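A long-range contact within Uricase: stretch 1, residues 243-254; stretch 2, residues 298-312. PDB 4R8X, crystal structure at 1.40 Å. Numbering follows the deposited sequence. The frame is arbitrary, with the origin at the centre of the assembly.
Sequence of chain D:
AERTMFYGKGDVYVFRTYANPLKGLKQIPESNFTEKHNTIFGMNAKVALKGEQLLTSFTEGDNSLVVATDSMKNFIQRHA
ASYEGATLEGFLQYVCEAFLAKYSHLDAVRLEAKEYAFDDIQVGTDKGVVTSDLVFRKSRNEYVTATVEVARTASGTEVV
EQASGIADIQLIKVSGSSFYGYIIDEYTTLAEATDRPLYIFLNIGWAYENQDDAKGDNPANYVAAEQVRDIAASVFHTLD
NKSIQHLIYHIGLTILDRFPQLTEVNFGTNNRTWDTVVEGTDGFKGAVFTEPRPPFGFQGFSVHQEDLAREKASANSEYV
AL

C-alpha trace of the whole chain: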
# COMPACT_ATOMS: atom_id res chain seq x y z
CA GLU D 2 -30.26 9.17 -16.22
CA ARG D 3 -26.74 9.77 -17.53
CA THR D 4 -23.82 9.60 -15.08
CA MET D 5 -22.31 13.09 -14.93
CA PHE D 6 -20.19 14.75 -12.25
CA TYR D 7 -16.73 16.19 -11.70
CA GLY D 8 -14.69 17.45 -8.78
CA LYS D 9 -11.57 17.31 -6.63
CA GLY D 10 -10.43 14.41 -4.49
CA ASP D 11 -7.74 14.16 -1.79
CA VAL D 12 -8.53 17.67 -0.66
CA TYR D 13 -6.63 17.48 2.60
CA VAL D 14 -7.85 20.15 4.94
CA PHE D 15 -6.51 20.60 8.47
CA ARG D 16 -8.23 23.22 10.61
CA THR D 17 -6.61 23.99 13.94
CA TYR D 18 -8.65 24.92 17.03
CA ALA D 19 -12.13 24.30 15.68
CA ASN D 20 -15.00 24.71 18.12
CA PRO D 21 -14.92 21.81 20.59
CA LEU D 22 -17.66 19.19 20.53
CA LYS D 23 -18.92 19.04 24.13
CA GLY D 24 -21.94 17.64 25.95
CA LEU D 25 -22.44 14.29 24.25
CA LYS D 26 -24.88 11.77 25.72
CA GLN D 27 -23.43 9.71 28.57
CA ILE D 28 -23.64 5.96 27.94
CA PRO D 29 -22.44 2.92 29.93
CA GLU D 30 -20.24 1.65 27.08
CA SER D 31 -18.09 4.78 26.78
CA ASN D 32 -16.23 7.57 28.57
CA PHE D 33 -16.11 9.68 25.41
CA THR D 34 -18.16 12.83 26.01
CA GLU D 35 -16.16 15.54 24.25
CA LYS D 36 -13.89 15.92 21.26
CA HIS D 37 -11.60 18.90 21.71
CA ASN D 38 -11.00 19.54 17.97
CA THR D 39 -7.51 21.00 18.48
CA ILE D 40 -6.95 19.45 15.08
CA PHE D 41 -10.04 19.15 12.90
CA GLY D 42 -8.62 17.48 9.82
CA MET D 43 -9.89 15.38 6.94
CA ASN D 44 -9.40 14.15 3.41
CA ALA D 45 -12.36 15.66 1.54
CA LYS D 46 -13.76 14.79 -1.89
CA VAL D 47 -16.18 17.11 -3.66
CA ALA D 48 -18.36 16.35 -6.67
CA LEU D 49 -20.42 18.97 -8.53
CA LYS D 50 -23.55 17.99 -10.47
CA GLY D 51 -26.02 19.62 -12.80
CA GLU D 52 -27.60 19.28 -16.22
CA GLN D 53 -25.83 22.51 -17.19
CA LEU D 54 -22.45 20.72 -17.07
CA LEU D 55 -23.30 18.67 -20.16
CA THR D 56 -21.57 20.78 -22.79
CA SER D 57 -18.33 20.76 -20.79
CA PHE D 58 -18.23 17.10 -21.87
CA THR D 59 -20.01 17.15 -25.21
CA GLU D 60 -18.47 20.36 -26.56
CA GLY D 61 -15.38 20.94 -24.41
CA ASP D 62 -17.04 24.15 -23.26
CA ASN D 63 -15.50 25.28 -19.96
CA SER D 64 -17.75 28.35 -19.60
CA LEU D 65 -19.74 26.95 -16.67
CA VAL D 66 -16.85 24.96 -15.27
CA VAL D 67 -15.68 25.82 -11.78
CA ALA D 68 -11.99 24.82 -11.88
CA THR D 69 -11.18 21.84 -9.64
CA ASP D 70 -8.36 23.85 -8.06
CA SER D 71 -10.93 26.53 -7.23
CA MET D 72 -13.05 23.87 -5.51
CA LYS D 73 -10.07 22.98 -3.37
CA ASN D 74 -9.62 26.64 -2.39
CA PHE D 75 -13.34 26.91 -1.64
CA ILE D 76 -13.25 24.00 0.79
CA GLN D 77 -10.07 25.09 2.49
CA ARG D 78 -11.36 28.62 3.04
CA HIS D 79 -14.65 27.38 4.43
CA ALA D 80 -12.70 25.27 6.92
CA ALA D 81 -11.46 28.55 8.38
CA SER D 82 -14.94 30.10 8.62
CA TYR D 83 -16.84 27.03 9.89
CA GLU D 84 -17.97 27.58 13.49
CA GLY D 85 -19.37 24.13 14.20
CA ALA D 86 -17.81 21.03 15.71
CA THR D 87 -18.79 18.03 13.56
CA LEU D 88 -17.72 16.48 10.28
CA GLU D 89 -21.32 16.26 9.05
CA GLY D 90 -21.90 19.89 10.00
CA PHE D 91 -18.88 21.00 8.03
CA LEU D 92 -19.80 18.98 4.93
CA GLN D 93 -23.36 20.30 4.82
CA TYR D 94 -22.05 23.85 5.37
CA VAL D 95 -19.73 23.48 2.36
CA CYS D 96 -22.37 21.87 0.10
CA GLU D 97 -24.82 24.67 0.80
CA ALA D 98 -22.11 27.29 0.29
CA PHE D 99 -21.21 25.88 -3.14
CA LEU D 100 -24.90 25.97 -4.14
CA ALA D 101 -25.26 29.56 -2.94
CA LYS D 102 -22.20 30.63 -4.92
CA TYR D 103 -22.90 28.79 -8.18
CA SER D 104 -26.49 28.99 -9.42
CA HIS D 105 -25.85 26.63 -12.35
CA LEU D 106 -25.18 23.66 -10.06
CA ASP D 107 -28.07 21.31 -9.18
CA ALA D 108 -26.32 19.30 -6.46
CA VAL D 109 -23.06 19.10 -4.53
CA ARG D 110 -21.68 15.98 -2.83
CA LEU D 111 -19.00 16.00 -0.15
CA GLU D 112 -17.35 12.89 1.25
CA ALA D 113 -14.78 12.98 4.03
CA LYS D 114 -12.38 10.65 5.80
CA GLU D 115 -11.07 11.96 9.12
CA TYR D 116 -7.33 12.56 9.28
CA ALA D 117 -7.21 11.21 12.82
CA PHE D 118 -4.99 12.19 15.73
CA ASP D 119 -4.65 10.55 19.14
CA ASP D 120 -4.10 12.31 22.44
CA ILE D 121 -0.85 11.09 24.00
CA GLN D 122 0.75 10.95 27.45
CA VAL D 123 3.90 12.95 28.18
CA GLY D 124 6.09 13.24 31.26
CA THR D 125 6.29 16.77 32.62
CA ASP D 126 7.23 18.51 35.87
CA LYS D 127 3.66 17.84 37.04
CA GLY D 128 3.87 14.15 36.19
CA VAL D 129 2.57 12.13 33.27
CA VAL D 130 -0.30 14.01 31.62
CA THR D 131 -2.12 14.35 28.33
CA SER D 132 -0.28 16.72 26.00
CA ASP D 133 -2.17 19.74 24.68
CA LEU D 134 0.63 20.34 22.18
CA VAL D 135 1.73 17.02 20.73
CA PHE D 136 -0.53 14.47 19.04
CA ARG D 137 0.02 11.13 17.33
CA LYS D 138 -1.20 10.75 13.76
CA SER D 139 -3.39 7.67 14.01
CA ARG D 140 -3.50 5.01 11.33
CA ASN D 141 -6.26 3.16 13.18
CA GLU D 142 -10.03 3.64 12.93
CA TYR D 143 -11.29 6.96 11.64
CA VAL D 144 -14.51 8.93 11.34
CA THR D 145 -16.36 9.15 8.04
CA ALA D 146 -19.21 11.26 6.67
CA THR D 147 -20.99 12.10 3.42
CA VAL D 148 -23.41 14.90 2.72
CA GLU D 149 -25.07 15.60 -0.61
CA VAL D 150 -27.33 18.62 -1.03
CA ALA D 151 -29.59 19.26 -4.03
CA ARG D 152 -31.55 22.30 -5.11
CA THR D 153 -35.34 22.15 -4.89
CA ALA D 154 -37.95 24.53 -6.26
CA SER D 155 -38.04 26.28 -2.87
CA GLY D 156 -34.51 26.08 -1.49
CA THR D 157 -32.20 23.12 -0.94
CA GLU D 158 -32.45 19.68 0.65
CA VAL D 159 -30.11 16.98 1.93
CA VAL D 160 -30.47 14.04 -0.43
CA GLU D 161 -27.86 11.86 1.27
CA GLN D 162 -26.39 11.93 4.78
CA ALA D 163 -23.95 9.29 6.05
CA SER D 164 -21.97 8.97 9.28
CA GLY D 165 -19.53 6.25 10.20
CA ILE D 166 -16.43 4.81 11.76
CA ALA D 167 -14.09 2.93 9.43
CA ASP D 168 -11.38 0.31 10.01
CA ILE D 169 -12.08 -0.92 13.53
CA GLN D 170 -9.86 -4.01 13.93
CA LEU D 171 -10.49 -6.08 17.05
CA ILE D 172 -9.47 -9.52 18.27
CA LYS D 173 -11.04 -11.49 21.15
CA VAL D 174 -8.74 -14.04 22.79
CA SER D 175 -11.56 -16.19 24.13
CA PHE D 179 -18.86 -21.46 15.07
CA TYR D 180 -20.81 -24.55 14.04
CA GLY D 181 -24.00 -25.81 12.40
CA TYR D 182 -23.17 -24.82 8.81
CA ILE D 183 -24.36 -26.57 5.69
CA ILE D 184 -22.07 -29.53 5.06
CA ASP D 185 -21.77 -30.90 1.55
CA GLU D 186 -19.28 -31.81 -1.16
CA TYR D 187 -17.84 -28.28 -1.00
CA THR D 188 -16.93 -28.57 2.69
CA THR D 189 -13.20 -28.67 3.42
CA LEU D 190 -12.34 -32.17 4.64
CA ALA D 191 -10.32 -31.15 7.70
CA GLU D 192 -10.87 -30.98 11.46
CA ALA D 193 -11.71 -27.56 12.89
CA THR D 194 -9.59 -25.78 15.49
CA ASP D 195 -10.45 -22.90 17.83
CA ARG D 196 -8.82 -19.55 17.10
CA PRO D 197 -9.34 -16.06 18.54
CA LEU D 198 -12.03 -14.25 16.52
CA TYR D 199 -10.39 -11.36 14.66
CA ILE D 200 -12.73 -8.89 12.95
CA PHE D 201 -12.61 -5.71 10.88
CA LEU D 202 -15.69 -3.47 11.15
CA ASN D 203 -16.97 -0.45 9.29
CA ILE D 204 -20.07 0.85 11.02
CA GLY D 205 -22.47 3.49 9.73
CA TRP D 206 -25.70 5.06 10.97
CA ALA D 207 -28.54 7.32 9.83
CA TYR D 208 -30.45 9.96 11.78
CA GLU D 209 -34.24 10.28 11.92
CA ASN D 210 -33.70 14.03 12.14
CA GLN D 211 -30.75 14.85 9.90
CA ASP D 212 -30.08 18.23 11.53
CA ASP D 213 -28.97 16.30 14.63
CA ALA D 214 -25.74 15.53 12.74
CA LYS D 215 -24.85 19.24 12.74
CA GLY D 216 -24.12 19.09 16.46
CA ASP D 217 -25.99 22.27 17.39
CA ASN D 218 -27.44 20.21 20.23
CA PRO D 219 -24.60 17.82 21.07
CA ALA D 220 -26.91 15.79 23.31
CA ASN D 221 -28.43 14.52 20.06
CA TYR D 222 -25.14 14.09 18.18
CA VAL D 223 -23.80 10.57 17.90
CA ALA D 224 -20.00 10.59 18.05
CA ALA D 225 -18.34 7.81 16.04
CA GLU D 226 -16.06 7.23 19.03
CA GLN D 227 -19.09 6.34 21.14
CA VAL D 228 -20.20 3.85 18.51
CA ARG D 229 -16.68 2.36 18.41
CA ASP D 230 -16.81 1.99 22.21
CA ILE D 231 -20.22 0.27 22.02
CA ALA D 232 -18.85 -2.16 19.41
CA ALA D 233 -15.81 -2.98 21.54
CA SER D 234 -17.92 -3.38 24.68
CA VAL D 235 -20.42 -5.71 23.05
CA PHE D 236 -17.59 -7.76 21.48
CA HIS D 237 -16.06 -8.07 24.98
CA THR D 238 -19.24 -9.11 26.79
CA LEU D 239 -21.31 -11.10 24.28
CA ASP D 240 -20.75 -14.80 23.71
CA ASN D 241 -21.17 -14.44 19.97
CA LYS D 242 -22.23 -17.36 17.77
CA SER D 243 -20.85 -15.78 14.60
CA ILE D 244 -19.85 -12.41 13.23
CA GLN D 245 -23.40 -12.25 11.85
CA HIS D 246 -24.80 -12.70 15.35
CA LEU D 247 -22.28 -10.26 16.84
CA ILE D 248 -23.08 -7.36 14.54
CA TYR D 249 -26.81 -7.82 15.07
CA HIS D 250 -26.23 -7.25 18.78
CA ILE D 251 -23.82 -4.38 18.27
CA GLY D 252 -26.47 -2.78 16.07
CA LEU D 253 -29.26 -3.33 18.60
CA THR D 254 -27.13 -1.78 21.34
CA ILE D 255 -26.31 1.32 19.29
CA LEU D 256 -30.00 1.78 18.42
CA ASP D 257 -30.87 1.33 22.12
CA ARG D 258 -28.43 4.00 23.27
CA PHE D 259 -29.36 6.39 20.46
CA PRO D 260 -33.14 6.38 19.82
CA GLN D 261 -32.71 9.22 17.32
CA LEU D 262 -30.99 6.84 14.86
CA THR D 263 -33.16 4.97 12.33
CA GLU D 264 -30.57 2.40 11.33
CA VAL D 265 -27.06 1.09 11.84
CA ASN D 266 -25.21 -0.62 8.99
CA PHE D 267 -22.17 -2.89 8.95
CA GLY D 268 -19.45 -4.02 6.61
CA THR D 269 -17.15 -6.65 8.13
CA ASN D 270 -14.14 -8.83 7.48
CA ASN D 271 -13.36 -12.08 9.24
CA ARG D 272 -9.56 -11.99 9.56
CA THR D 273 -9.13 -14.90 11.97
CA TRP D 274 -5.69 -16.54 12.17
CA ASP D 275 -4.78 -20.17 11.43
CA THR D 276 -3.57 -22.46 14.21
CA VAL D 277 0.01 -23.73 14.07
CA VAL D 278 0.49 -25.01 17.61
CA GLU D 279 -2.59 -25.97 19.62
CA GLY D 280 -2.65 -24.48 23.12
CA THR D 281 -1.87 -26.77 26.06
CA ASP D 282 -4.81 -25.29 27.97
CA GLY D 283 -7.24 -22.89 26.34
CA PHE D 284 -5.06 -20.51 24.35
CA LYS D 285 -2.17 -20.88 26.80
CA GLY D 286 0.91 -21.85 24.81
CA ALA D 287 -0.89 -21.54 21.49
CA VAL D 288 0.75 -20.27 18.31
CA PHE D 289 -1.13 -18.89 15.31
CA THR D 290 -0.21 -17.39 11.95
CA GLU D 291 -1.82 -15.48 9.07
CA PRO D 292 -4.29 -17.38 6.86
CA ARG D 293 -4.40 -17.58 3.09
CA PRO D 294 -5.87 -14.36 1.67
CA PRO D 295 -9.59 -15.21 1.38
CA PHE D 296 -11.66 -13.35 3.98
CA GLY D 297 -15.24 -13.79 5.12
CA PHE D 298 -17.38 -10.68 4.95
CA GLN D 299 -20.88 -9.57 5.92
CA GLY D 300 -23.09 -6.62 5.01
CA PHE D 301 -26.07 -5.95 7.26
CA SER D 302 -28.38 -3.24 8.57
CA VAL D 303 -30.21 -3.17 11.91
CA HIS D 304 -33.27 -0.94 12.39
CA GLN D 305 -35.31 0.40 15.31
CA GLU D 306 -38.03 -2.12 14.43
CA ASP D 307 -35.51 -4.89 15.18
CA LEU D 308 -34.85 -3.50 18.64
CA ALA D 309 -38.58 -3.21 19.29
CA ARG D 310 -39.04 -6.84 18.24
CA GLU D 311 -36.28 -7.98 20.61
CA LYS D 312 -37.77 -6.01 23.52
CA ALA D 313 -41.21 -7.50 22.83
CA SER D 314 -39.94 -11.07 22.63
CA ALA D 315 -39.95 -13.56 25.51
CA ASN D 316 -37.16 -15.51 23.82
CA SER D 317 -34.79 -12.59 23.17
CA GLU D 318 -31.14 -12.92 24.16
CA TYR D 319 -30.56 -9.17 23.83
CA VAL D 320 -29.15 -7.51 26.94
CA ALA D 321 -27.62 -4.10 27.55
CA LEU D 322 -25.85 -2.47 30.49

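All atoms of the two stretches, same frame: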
# COMPACT_ATOMS: atom_id res chain seq x y z
N SER D 243 -21.38 -16.06 15.93
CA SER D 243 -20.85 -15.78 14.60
C SER D 243 -20.64 -14.28 14.52
O SER D 243 -21.09 -13.54 15.40
CB SER D 243 -21.83 -16.19 13.50
OG SER D 243 -23.07 -15.53 13.68
N ILE D 244 -19.96 -13.84 13.47
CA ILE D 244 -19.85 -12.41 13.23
C ILE D 244 -21.24 -11.85 12.92
O ILE D 244 -21.59 -10.75 13.35
CB ILE D 244 -18.88 -12.10 12.08
CG1 ILE D 244 -17.47 -12.53 12.46
CG2 ILE D 244 -18.89 -10.62 11.76
CD1 ILE D 244 -16.49 -12.34 11.35
N GLN D 245 -22.03 -12.62 12.17
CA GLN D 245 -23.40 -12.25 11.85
C GLN D 245 -24.18 -11.92 13.12
O GLN D 245 -24.79 -10.87 13.24
CB GLN D 245 -24.12 -13.37 11.10
CG GLN D 245 -23.68 -13.56 9.66
CD GLN D 245 -22.55 -14.55 9.50
OE1 GLN D 245 -21.67 -14.67 10.36
NE2 GLN D 245 -22.56 -15.28 8.39
N HIS D 246 -24.13 -12.86 14.06
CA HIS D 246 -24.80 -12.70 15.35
C HIS D 246 -24.24 -11.51 16.13
O HIS D 246 -24.99 -10.71 16.68
CB HIS D 246 -24.64 -14.01 16.13
CG HIS D 246 -25.20 -13.98 17.52
ND1 HIS D 246 -24.41 -14.12 18.63
CD2 HIS D 246 -26.47 -13.84 17.97
CE1 HIS D 246 -25.16 -14.06 19.72
NE2 HIS D 246 -26.42 -13.89 19.34
N LEU D 247 -22.92 -11.37 16.15
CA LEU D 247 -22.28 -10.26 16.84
C LEU D 247 -22.75 -8.89 16.36
O LEU D 247 -23.12 -8.03 17.18
CB LEU D 247 -20.76 -10.37 16.72
CG LEU D 247 -19.95 -9.18 17.22
CD1 LEU D 247 -20.14 -9.00 18.73
CD2 LEU D 247 -18.49 -9.38 16.87
N ILE D 248 -22.77 -8.68 15.05
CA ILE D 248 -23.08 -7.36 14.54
C ILE D 248 -24.56 -7.03 14.73
O ILE D 248 -24.92 -5.86 14.88
CB ILE D 248 -22.60 -7.13 13.09
CG1 ILE D 248 -23.23 -8.13 12.12
CG2 ILE D 248 -21.08 -7.21 13.03
CD1 ILE D 248 -22.88 -7.82 10.67
N TYR D 249 -25.41 -8.05 14.75
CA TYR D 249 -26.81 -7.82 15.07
C TYR D 249 -26.91 -7.18 16.45
O TYR D 249 -27.60 -6.17 16.64
CB TYR D 249 -27.61 -9.12 15.02
CG TYR D 249 -29.09 -8.97 15.30
CD1 TYR D 249 -29.88 -8.13 14.54
CD2 TYR D 249 -29.69 -9.68 16.34
CE1 TYR D 249 -31.24 -8.00 14.79
CE2 TYR D 249 -31.05 -9.55 16.60
CZ TYR D 249 -31.81 -8.70 15.82
OH TYR D 249 -33.16 -8.57 16.07
N HIS D 250 -26.21 -7.76 17.42
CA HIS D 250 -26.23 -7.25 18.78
C HIS D 250 -25.52 -5.92 18.98
O HIS D 250 -25.95 -5.10 19.77
CB HIS D 250 -25.71 -8.32 19.74
CG HIS D 250 -26.72 -9.40 20.01
ND1 HIS D 250 -27.52 -9.40 21.13
CD2 HIS D 250 -27.10 -10.46 19.26
CE1 HIS D 250 -28.32 -10.45 21.08
NE2 HIS D 250 -28.11 -11.10 19.95
N ILE D 251 -24.44 -5.69 18.24
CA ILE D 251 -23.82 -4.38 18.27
C ILE D 251 -24.82 -3.35 17.75
O ILE D 251 -25.00 -2.28 18.35
CB ILE D 251 -22.53 -4.35 17.44
CG1 ILE D 251 -21.45 -5.22 18.09
CG2 ILE D 251 -22.05 -2.91 17.29
CD1 ILE D 251 -20.19 -5.43 17.23
N GLY D 252 -25.49 -3.68 16.65
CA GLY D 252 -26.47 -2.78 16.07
C GLY D 252 -27.63 -2.48 17.01
O GLY D 252 -28.02 -1.32 17.15
N LEU D 253 -28.17 -3.52 17.64
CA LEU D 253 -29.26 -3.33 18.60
C LEU D 253 -28.85 -2.39 19.72
O LEU D 253 -29.62 -1.54 20.15
CB LEU D 253 -29.68 -4.68 19.21
CG LEU D 253 -30.36 -5.70 18.30
CD1 LEU D 253 -30.53 -7.02 19.04
CD2 LEU D 253 -31.70 -5.20 17.77
N THR D 254 -27.63 -2.57 20.22
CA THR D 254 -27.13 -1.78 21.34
C THR D 254 -26.98 -0.31 20.96
O THR D 254 -27.34 0.57 21.73
CB THR D 254 -25.79 -2.33 21.89
OG1 THR D 254 -25.95 -3.73 22.18
CG2 THR D 254 -25.41 -1.62 23.17
N PHE D 298 -16.83 -12.00 4.74
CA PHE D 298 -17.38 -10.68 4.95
C PHE D 298 -18.90 -10.73 5.08
O PHE D 298 -19.54 -11.68 4.62
CB PHE D 298 -16.95 -9.69 3.85
CG PHE D 298 -17.54 -9.96 2.50
CD1 PHE D 298 -18.74 -9.38 2.12
CD2 PHE D 298 -16.90 -10.79 1.59
CE1 PHE D 298 -19.29 -9.61 0.87
CE2 PHE D 298 -17.44 -11.04 0.33
CZ PHE D 298 -18.64 -10.45 -0.03
N GLN D 299 -19.44 -9.71 5.73
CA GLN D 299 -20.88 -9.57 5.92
C GLN D 299 -21.27 -8.12 5.67
O GLN D 299 -20.50 -7.20 5.96
CB GLN D 299 -21.27 -9.95 7.35
CG GLN D 299 -21.16 -11.44 7.68
CD GLN D 299 -19.75 -11.86 8.04
OE1 GLN D 299 -18.95 -11.05 8.50
NE2 GLN D 299 -19.44 -13.13 7.82
N GLY D 300 -22.47 -7.92 5.12
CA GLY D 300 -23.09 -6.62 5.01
C GLY D 300 -24.47 -6.73 5.63
O GLY D 300 -25.22 -7.65 5.32
N PHE D 301 -24.82 -5.81 6.52
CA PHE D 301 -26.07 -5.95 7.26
C PHE D 301 -26.53 -4.62 7.85
O PHE D 301 -25.70 -3.82 8.29
CB PHE D 301 -25.88 -6.98 8.38
CG PHE D 301 -27.16 -7.47 8.99
CD1 PHE D 301 -28.01 -8.30 8.28
CD2 PHE D 301 -27.51 -7.11 10.29
CE1 PHE D 301 -29.19 -8.76 8.85
CE2 PHE D 301 -28.69 -7.57 10.85
CZ PHE D 301 -29.53 -8.40 10.13
N SER D 302 -27.83 -4.40 7.87
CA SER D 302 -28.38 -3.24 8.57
C SER D 302 -29.39 -3.66 9.64
O SER D 302 -30.16 -4.60 9.45
CB SER D 302 -29.01 -2.24 7.59
OG SER D 302 -30.10 -2.81 6.89
N VAL D 303 -29.34 -2.95 10.76
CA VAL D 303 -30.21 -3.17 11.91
C VAL D 303 -31.05 -1.89 12.09
O VAL D 303 -30.54 -0.78 11.93
CB VAL D 303 -29.39 -3.46 13.18
CG1 VAL D 303 -30.28 -3.93 14.31
CG2 VAL D 303 -28.33 -4.51 12.88
N HIS D 304 -32.33 -2.05 12.39
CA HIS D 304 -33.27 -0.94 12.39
C HIS D 304 -34.02 -0.88 13.71
O HIS D 304 -34.06 -1.87 14.43
CB HIS D 304 -34.23 -1.10 11.21
CG HIS D 304 -33.53 -1.24 9.89
ND1 HIS D 304 -33.45 -0.20 8.98
CD2 HIS D 304 -32.83 -2.27 9.35
CE1 HIS D 304 -32.76 -0.60 7.93
NE2 HIS D 304 -32.37 -1.85 8.13
N GLN D 305 -34.59 0.27 14.05
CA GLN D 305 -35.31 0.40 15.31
C GLN D 305 -36.40 -0.66 15.49
O GLN D 305 -36.65 -1.12 16.60
CB GLN D 305 -35.90 1.80 15.48
CG GLN D 305 -34.87 2.90 15.75
CD GLN D 305 -34.19 2.78 17.11
OE1 GLN D 305 -34.51 1.91 17.91
NE2 GLN D 305 -33.24 3.67 17.37
N GLU D 306 -37.01 -1.08 14.39
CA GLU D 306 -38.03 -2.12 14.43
C GLU D 306 -37.46 -3.45 14.94
O GLU D 306 -38.16 -4.23 15.58
CB GLU D 306 -38.69 -2.30 13.06
CG GLU D 306 -39.56 -1.12 12.61
CD GLU D 306 -38.77 0.08 12.09
OE1 GLU D 306 -37.53 -0.03 11.91
OE2 GLU D 306 -39.39 1.14 11.87
N ASP D 307 -36.18 -3.70 14.66
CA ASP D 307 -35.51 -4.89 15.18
C ASP D 307 -35.41 -4.83 16.69
O ASP D 307 -35.69 -5.80 17.39
CB ASP D 307 -34.11 -5.06 14.57
CG ASP D 307 -34.16 -5.34 13.08
OD1 ASP D 307 -34.99 -6.18 12.66
OD2 ASP D 307 -33.37 -4.73 12.34
N LEU D 308 -35.00 -3.67 17.20
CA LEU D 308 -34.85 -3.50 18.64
C LEU D 308 -36.21 -3.66 19.33
O LEU D 308 -36.31 -4.31 20.37
CB LEU D 308 -34.26 -2.13 18.95
CG LEU D 308 -34.02 -1.85 20.43
CD1 LEU D 308 -32.96 -2.79 21.01
CD2 LEU D 308 -33.62 -0.40 20.62
N ALA D 309 -37.24 -3.07 18.74
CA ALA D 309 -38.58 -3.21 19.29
C ALA D 309 -39.03 -4.67 19.34
O ALA D 309 -39.64 -5.11 20.31
CB ALA D 309 -39.57 -2.36 18.51
N ARG D 310 -38.71 -5.41 18.28
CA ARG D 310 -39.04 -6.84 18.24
C ARG D 310 -38.31 -7.61 19.33
O ARG D 310 -38.92 -8.47 19.97
CB ARG D 310 -38.72 -7.44 16.87
CG ARG D 310 -39.83 -7.24 15.86
CD ARG D 310 -39.56 -8.00 14.57
NE ARG D 310 -38.53 -7.35 13.77
CZ ARG D 310 -38.76 -6.39 12.89
NH1 ARG D 310 -39.99 -5.94 12.68
NH2 ARG D 310 -37.75 -5.85 12.21
N GLU D 311 -37.04 -7.30 19.56
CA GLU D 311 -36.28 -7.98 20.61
C GLU D 311 -36.85 -7.67 21.99
O GLU D 311 -37.00 -8.57 22.82
CB GLU D 311 -34.78 -7.62 20.54
CG GLU D 311 -34.05 -8.11 19.29
CD GLU D 311 -34.03 -9.63 19.17
OE1 GLU D 311 -34.05 -10.31 20.21
OE2 GLU D 311 -33.99 -10.13 18.03
N LYS D 312 -37.20 -6.41 22.23
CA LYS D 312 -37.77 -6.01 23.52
C LYS D 312 -39.16 -6.58 23.76
O LYS D 312 -39.59 -6.69 24.91
CB LYS D 312 -37.76 -4.49 23.66
CG LYS D 312 -36.36 -3.89 23.76
CD LYS D 312 -36.36 -2.44 24.23
CE LYS D 312 -34.94 -1.91 24.33
NZ LYS D 312 -34.84 -0.57 24.98
O HOH W 1 -35.82 -8.50 14.10

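Helix 244-254 lies across strand 298-304 at 35° between N-to-C directions, with axes approaching to 8.0 Å, and then meets helix 305-312 nearly at right angles (96°, 9.6 Å). The CA-CA spacing is 7.0 Å between Gln-245 and Gln-299, widens to 8.0 Å between Ile-248 and Phe-301, and closes to 5.6 Å between Gly-252 and Val-303. Glycine permits this approach, since an ideal CB on Gly-252 would sit 2.6 Å from Val-303 CG2, a clash. The contact buries 629 Å², both sides summed.

Apolar packing follows the alternation of the strand. Gln-299, Phe-301 and Val-303 direct their CA-to-CB bonds toward the helix, while Phe-298 and Ser-302 direct theirs away. Ile-248 CD1 lies 3.9 Å from Phe-301 CB, and Tyr-249 CD1 approaches the edge of the Phe-301 ring, 3.9 Å from CE2. Leu-253 bridges strand and second helix: its CD2 is 3.9 Å from Val-303 CG1 and 4.2 Å from Leu-308 CB, and its CD1 reaches Glu-311 CG at 3.7 Å.

Polar atoms meet at the other end. Gln-299 OE1 lies 3.3 Å from Ile-244 CG2, a van der Waals contact only, and is hydrogen-bonded elsewhere in the structure; Gln-299 NE2 is 3.7 Å from Gln-245 OE1, a proximity and not a hydrogen bond.

One direct hydrogen bond joins the stretches. Tyr-249 OH donates to Glu-311 OE2 at 2.6 Å, a short distance consistent with a phenol facing a carboxylate; the acceptor lies near the ring plane, at its edge. A water adds a second link, donating to Asp-307 OD1 (2.9 Å) and weakly to Tyr-249 OH (3.3 Å) while accepting from Arg-310 NE (3.0 Å).

Local bonds are found at the start of both helices. Ser-243 OG caps the first by accepting from His-246 N (2.9 Å, 165°). In the second, His-304 N donates to Asp-307 OD2 (2.9 Å), and Asp-307 OD1 forms a salt bridge with Arg-310 NH2 (2.8 Å).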